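Long-range contact in endo-beta-mannanase (Opitutaceae bacterium TAV5, PDB 7BOB), which probably hydrolyses beta-1,4-mannosidic linkages in an exo-acting manner, as a homotrimeric family 5 glycoside hydrolase active in the termite hindgut: residues A189-V200 with Q231-H240. Residues are numbered along the deposited sequence; the frame is centred on the assembly and turned at random.
Sequences ALILSGCDHQQV and QPGIDVLTMH
The closing seam of the family 5 (beta/alpha)8 barrel runs between strands 191-192 and 237-241, and Leu192 forms a single backbone bridge with Val236, just ahead of the second strand. Ile191 O accepts from both Asp235 N (2.9 Å) and Val236 N (3.3 Å). Asp235 OD2 reaches back through its anti lone pair to Ile191 N (3.1 Å), in a nearly straight bond (167°), and also forms a salt bridge with Arg183. Leu192 and Val236 lie side by side, CD2 of the leucine 3.7 Å from CG1 of the valine.

Further along, polar side chains take over from paired backbones. OG1 of Thr238 lies between the backbone N and the carbonyl carbon (chi1 65°), which turns it to a lone pair of Cys195 O (2.8 Å), while CG2 rests against Leu192 CB. Gln199 extends from the short helix that follows Asp196: its NE2 donates to Thr238 O (2.8 Å), nearly head-on to the carbonyl, and to Asp196 O, both acceptors lying in its amide plane. Its OE1 takes a bond from Gln231 NE2 (3.0 Å), the two amide planes 51° apart, and another from a water also held by Ser193 OG and Gln231 OE1. Without the amide, as with an alanine here, Thr238 O and the water would probably each lose a partner, and Gln231 NE2 one acceptor, though it also bonds to Arg207 O. Met239 bends at chi2 and chi3 so that SD lies against His197 CA (3.5 Å) and CB.

Cys195 O, gripped by Thr238 OG1, packs over one face of the His240 ring, whose nitrogens bond to Glu156 and Gln280. Glu156 follows strand 151-154, where this family carries its acid/base, so the seam probably borders the active site.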
loop_
_atom_site.group_PDB
_atom_site.type_symbol
_atom_site.label_atom_id
_atom_site.label_comp_id
_atom_site.label_asym_id
_atom_site.label_seq_id
_atom_site.Cartn_x
_atom_site.Cartn_y
_atom_site.Cartn_z
ATOM N N ALA A 189 -1.840 11.899 42.037
ATOM C CA ALA A 189 -1.208 10.652 41.630
ATOM C C ALA A 189 -0.201 10.883 40.504
ATOM O O ALA A 189 -0.324 11.814 39.695
ATOM C CB ALA A 189 -2.268 9.646 41.175
ATOM N N LEU A 190 0.810 10.018 40.472
ATOM C CA LEU A 190 1.706 9.897 39.333
ATOM C C LEU A 190 1.088 8.917 38.337
ATOM O O LEU A 190 0.822 7.756 38.676
ATOM C CB LEU A 190 3.090 9.430 39.777
ATOM C CG LEU A 190 3.877 10.393 40.679
ATOM C CD1 LEU A 190 5.326 9.956 40.831
ATOM C CD2 LEU A 190 3.796 11.816 40.153
ATOM N N ILE A 191 0.824 9.400 37.126
ATOM C CA ILE A 191 0.274 8.597 36.037
ATOM C C ILE A 191 1.357 8.406 34.980
ATOM O O ILE A 191 2.028 9.365 34.577
ATOM C CB ILE A 191 -0.986 9.247 35.442
ATOM C CG1 ILE A 191 -1.974 9.579 36.568
ATOM C CG2 ILE A 191 -1.648 8.323 34.446
ATOM C CD1 ILE A 191 -3.174 10.372 36.112
ATOM N N LEU A 192 1.551 7.160 34.567
ATOM C CA LEU A 192 2.470 6.819 33.498
ATOM C C LEU A 192 1.650 6.417 32.284
ATOM O O LEU A 192 0.516 5.939 32.415
ATOM C CB LEU A 192 3.404 5.679 33.900
ATOM C CG LEU A 192 4.065 5.759 35.280
ATOM C CD1 LEU A 192 3.317 4.950 36.309
ATOM C CD2 LEU A 192 5.477 5.254 35.175
ATOM N N SER A 193 2.232 6.618 31.098
ATOM C CA SER A 193 1.516 6.304 29.865
ATOM C C SER A 193 1.433 4.804 29.623
ATOM O O SER A 193 0.383 4.307 29.221
ATOM C CB SER A 193 2.193 6.983 28.672
ATOM O OG SER A 193 3.299 6.219 28.227
ATOM N N GLY A 194 2.513 4.059 29.849
ATOM C CA GLY A 194 2.547 2.659 29.467
ATOM C C GLY A 194 2.945 2.396 28.017
ATOM O O GLY A 194 2.910 1.236 27.578
ATOM N N CYS A 195 3.331 3.427 27.270
ATOM C CA CYS A 195 3.650 3.309 25.852
ATOM C C CYS A 195 5.050 2.729 25.632
ATOM O O CYS A 195 5.896 2.694 26.536
ATOM C CB CYS A 195 3.537 4.680 25.181
ATOM S SG CYS A 195 1.826 5.294 25.062
ATOM N N ASP A 196 5.300 2.282 24.399
ATOM C CA ASP A 196 6.576 1.662 24.084
ATOM C C ASP A 196 7.340 2.509 23.075
ATOM O O ASP A 196 7.069 3.708 22.936
ATOM C CB ASP A 196 6.374 0.218 23.594
ATOM C CG ASP A 196 5.569 0.123 22.291
ATOM O OD1 ASP A 196 5.512 1.110 21.538
ATOM O OD2 ASP A 196 4.989 -0.952 22.005
ATOM N N HIS A 197 8.283 1.899 22.354
ATOM C CA HIS A 197 9.143 2.665 21.461
ATOM C C HIS A 197 8.421 3.149 20.206
ATOM O O HIS A 197 8.976 3.976 19.475
ATOM C CB HIS A 197 10.391 1.843 21.108
ATOM C CG HIS A 197 10.114 0.634 20.267
ATOM N ND1 HIS A 197 9.175 -0.319 20.611
ATOM C CD2 HIS A 197 10.660 0.219 19.096
ATOM C CE1 HIS A 197 9.142 -1.258 19.678
ATOM N NE2 HIS A 197 10.032 -0.956 18.746
ATOM N N GLN A 198 7.187 2.707 19.958
ATOM C CA GLN A 198 6.470 3.265 18.821
ATOM C C GLN A 198 6.159 4.740 18.997
ATOM O O GLN A 198 5.816 5.397 18.008
ATOM C CB GLN A 198 5.206 2.466 18.553
ATOM C CG GLN A 198 5.541 1.016 18.336
ATOM C CD GLN A 198 4.608 0.363 17.402
ATOM O OE1 GLN A 198 4.473 0.790 16.266
ATOM N NE2 GLN A 198 3.900 -0.664 17.880
ATOM N N GLN A 199 6.305 5.282 20.210
ATOM C CA GLN A 199 6.311 6.731 20.359
ATOM C C GLN A 199 7.373 7.374 19.477
ATOM O O GLN A 199 7.184 8.509 19.016
ATOM C CB GLN A 199 6.578 7.129 21.812
ATOM C CG GLN A 199 5.563 6.658 22.827
ATOM C CD GLN A 199 6.032 6.955 24.242
ATOM O OE1 GLN A 199 5.785 8.040 24.773
ATOM N NE2 GLN A 199 6.752 6.014 24.832
ATOM N N VAL A 200 8.499 6.686 19.259
ATOM C CA VAL A 200 9.618 7.225 18.482
ATOM C C VAL A 200 9.539 6.819 17.012
ATOM O O VAL A 200 9.766 7.638 16.119
ATOM C CB VAL A 200 10.962 6.769 19.089
ATOM C CG1 VAL A 200 12.115 7.335 18.273
ATOM C CG2 VAL A 200 11.080 7.203 20.556
ATOM N N GLN A 231 0.872 14.398 25.646
ATOM C CA GLN A 231 0.273 13.352 26.471
ATOM C C GLN A 231 -0.260 14.035 27.727
ATOM O O GLN A 231 0.375 14.006 28.795
ATOM C CB GLN A 231 1.286 12.253 26.788
ATOM C CG GLN A 231 1.683 11.414 25.560
ATOM C CD GLN A 231 2.782 10.409 25.865
ATOM O OE1 GLN A 231 2.828 9.839 26.948
ATOM N NE2 GLN A 231 3.684 10.209 24.922
ATOM N N PRO A 232 -1.425 14.668 27.633
ATOM C CA PRO A 232 -1.906 15.491 28.746
ATOM C C PRO A 232 -2.174 14.650 29.982
ATOM O O PRO A 232 -2.713 13.544 29.905
ATOM C CB PRO A 232 -3.196 16.104 28.199
ATOM C CG PRO A 232 -3.656 15.102 27.176
ATOM C CD PRO A 232 -2.392 14.623 26.527
ATOM N N GLY A 233 -1.771 15.183 31.128
ATOM C CA GLY A 233 -2.011 14.487 32.373
ATOM C C GLY A 233 -1.048 13.367 32.697
ATOM O O GLY A 233 -1.260 12.675 33.697
ATOM N N ILE A 234 0.008 13.168 31.902
ATOM C CA ILE A 234 0.967 12.085 32.121
ATOM C C ILE A 234 2.206 12.662 32.801
ATOM O O ILE A 234 2.861 13.554 32.252
ATOM C CB ILE A 234 1.338 11.394 30.801
ATOM C CG1 ILE A 234 0.098 10.722 30.189
ATOM C CG2 ILE A 234 2.460 10.386 31.038
ATOM C CD1 ILE A 234 -0.377 9.545 30.987
ATOM N N ASP A 235 2.530 12.173 34.001
ATOM C CA ASP A 235 3.681 12.709 34.720
ATOM C C ASP A 235 4.978 12.024 34.333
ATOM O O ASP A 235 6.034 12.653 34.377
ATOM C CB ASP A 235 3.491 12.580 36.249
ATOM C CG ASP A 235 2.203 13.209 36.727
ATOM O OD1 ASP A 235 2.114 14.455 36.757
ATOM O OD2 ASP A 235 1.256 12.457 37.037
ATOM N N VAL A 236 4.930 10.736 34.000
ATOM C CA VAL A 236 6.130 9.950 33.744
ATOM C C VAL A 236 5.984 9.267 32.388
ATOM O O VAL A 236 5.140 8.377 32.226
ATOM C CB VAL A 236 6.384 8.898 34.831
ATOM C CG1 VAL A 236 7.641 8.122 34.490
ATOM C CG2 VAL A 236 6.501 9.554 36.218
ATOM N N LEU A 237 6.817 9.659 31.433
ATOM C CA LEU A 237 6.883 8.949 30.163
ATOM C C LEU A 237 7.455 7.559 30.403
ATOM O O LEU A 237 8.194 7.334 31.368
ATOM C CB LEU A 237 7.762 9.716 29.180
ATOM C CG LEU A 237 7.371 11.183 29.026
ATOM C CD1 LEU A 237 8.245 11.870 27.955
ATOM C CD2 LEU A 237 5.884 11.280 28.665
ATOM N N THR A 238 7.097 6.613 29.539
ATOM C CA THR A 238 7.667 5.276 29.636
ATOM C C THR A 238 8.343 4.865 28.325
ATOM O O THR A 238 8.048 5.392 27.249
ATOM C CB THR A 238 6.603 4.233 30.005
ATOM O OG1 THR A 238 5.662 4.142 28.938
ATOM C CG2 THR A 238 5.882 4.614 31.293
ATOM N N MET A 239 9.264 3.902 28.438
ATOM C CA MET A 239 9.920 3.280 27.295
ATOM C C MET A 239 9.980 1.781 27.543
ATOM O O MET A 239 10.180 1.335 28.681
ATOM C CB MET A 239 11.327 3.848 27.070
ATOM C CG MET A 239 11.985 3.412 25.758
ATOM S SD MET A 239 10.827 3.597 24.367
ATOM C CE MET A 239 10.528 5.373 24.380
ATOM N N HIS A 240 9.719 1.018 26.493
ATOM C CA HIS A 240 9.812 -0.436 26.463
ATOM C C HIS A 240 10.783 -0.814 25.360
ATOM O O HIS A 240 10.770 -0.204 24.289
ATOM C CB HIS A 240 8.471 -1.107 26.127
ATOM C CG HIS A 240 7.369 -0.833 27.100
ATOM N ND1 HIS A 240 6.107 -1.372 26.952
ATOM C CD2 HIS A 240 7.334 -0.093 28.232
ATOM C CE1 HIS A 240 5.337 -0.969 27.949
ATOM N NE2 HIS A 240 6.057 -0.193 28.741
HETATM O O HOH W 1 5.076 8.158 27.354
#